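Side-chain contact in PA-I Galactophilic Lectin (PDB 6YGQ), which probably binds galactose-type sugars through a calcium ion, in the manner of PA-IL-like bacterial lectins: residues 42-45 with 46-50. Sequence-based numbering, arbitrary orientation.
Sequences VALK and AGEII
Glu48 reaches back across a tight turn and takes the backbone N-H of Lys45 on its carboxylate. The bond from Lys45 N to Glu48 OE1 is 3.1 Å long and nearly straight at the hydrogen (167°), yet the donor stands above the carboxylate plane, 81° out of it. Arg138 of strand 129-139 also holds OE1, in a salt bridge. CG of Glu48 lies anti to its carbonyl carbon (chi1 -66°) and the chain runs on extended, which takes Glu48 CG past Lys45 O at 3.3 Å and sets the carboxylate by Lys45 N. Leu44 runs obliquely to the Glu48 side chain, its CD2 3.5 Å from Glu48 OE1. The same methyl meets Ile50 CG2 at 3.8 Å, and Leu44 CD1 touches Ile50 CD1, two branched side chains meeting tip to tip.

Behind these contacts stands a type II beta turn from Lys45 to Glu48, closed by Glu48 N donating to Lys45 O at 3.1 Å. Gly47 takes its third position with a positive phi, where a CB would press against the preceding carbonyl oxygen.

The turn links strand 38-44, the outermost strand, within this chain, of a four-stranded antiparallel sheet, to strand 49-59 of the other sheet. Val108, in the loop after strand 102-107, packs on both Leu44 and Ile50, while Ile50 also rests on Trp106 of that strand.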
ATOM      1  N   VAL A  42       6.046  14.000  15.107  1.00 20.37           N
ATOM      2  CA  VAL A  42       7.261  13.200  15.226  1.00 21.56           C
ATOM      3  C   VAL A  42       8.439  14.088  14.842  1.00 22.25           C
ATOM      4  O   VAL A  42       8.567  14.504  13.688  1.00 20.99           O
ATOM      5  CB  VAL A  42       7.196  11.948  14.344  1.00 21.72           C
ATOM      6  CG1 VAL A  42       8.529  11.206  14.362  1.00 22.02           C
ATOM      7  CG2 VAL A  42       6.059  11.040  14.800  1.00 22.80           C
ATOM      8  N   ALA A  43       9.296  14.390  15.814  1.00 27.85           N
ATOM      9  CA  ALA A  43      10.479  15.213  15.589  1.00 31.72           C
ATOM     10  C   ALA A  43      11.610  14.309  15.116  1.00 31.63           C
ATOM     11  O   ALA A  43      12.135  13.503  15.892  1.00 33.44           O
ATOM     12  CB  ALA A  43      10.864  15.962  16.861  1.00 36.60           C
ATOM     13  N   LEU A  44      11.985  14.440  13.850  1.00 29.38           N
ATOM     14  CA  LEU A  44      13.029  13.620  13.261  1.00 27.93           C
ATOM     15  C   LEU A  44      14.347  14.382  13.209  1.00 30.30           C
ATOM     16  O   LEU A  44      14.376  15.612  13.135  1.00 33.74           O
ATOM     17  CB  LEU A  44      12.648  13.181  11.847  1.00 25.75           C
ATOM     18  CG  LEU A  44      11.415  12.293  11.703  1.00 25.16           C
ATOM     19  CD1 LEU A  44      11.023  12.207  10.234  1.00 23.87           C
ATOM     20  CD2 LEU A  44      11.670  10.915  12.282  1.00 26.50           C
ATOM     21  N   LYS A  45      15.441  13.631  13.244  1.00 32.49           N
ATOM     22  CA  LYS A  45      16.769  14.178  13.020  1.00 36.27           C
ATOM     23  C   LYS A  45      17.400  13.462  11.835  1.00 37.28           C
ATOM     24  O   LYS A  45      17.158  12.272  11.605  1.00 36.99           O
ATOM     25  CB  LYS A  45      17.652  14.037  14.264  1.00 38.22           C
ATOM     26  CG  LYS A  45      17.256  14.982  15.398  1.00 40.59           C
ATOM     27  CD  LYS A  45      18.263  15.007  16.556  1.00 46.48           C
ATOM     28  CE  LYS A  45      19.717  15.096  16.098  1.00 52.22           C
ATOM     29  NZ  LYS A  45      20.669  15.017  17.245  1.00 56.74           N
ATOM     30  N   ALA A  46      18.194  14.208  11.072  1.00 29.35           N
ATOM     31  CA  ALA A  46      18.859  13.648   9.907  1.00 30.28           C
ATOM     32  C   ALA A  46      19.608  12.379  10.288  1.00 27.98           C
ATOM     33  O   ALA A  46      20.298  12.330  11.310  1.00 29.67           O
ATOM     34  CB  ALA A  46      19.822  14.675   9.310  1.00 35.79           C
ATOM     35  N   GLY A  47      19.452  11.343   9.469  1.00 31.32           N
ATOM     36  CA  GLY A  47      20.147  10.095   9.657  1.00 34.08           C
ATOM     37  C   GLY A  47      19.339   9.020  10.351  1.00 33.25           C
ATOM     38  O   GLY A  47      19.701   7.841  10.262  1.00 32.52           O
ATOM     39  N   GLU A  48      18.271   9.390  11.052  1.00 36.02           N
ATOM     40  CA  GLU A  48      17.367   8.392  11.603  1.00 33.85           C
ATOM     41  C   GLU A  48      16.712   7.613  10.466  1.00 31.62           C
ATOM     42  O   GLU A  48      16.546   8.118   9.354  1.00 31.77           O
ATOM     43  CB  GLU A  48      16.307   9.061  12.482  1.00 31.58           C
ATOM     44  CG  GLU A  48      16.882   9.717  13.738  1.00 35.22           C
ATOM     45  CD  GLU A  48      15.837  10.444  14.573  1.00 37.09           C
ATOM     46  OE1 GLU A  48      14.737  10.726  14.055  1.00 36.32           O
ATOM     47  OE2 GLU A  48      16.121  10.738  15.753  1.00 39.62           O
ATOM     48  N   ILE A  49      16.357   6.361  10.746  1.00 24.94           N
ATOM     49  CA  ILE A  49      15.723   5.484   9.766  1.00 22.33           C
ATOM     50  C   ILE A  49      14.301   5.210  10.233  1.00 21.56           C
ATOM     51  O   ILE A  49      14.089   4.740  11.358  1.00 23.65           O
ATOM     52  CB  ILE A  49      16.503   4.173   9.581  1.00 23.66           C
ATOM     53  CG1 ILE A  49      17.955   4.464   9.201  1.00 25.56           C
ATOM     54  CG2 ILE A  49      15.838   3.311   8.515  1.00 22.37           C
ATOM     55  CD1 ILE A  49      18.825   3.225   9.105  1.00 27.86           C
ATOM     56  N   ILE A  50      13.326   5.495   9.368  1.00 19.26           N
ATOM     57  CA  ILE A  50      11.924   5.277   9.685  1.00 19.74           C
ATOM     58  C   ILE A  50      11.254   4.545   8.531  1.00 19.38           C
ATOM     59  O   ILE A  50      11.734   4.547   7.395  1.00 19.76           O
ATOM     60  CB  ILE A  50      11.174   6.595   9.989  1.00 18.73           C
ATOM     61  CG1 ILE A  50      11.164   7.523   8.773  1.00 19.17           C
ATOM     62  CG2 ILE A  50      11.801   7.297  11.186  1.00 18.32           C
ATOM     63  CD1 ILE A  50      10.182   8.674   8.899  1.00 18.08           C
TER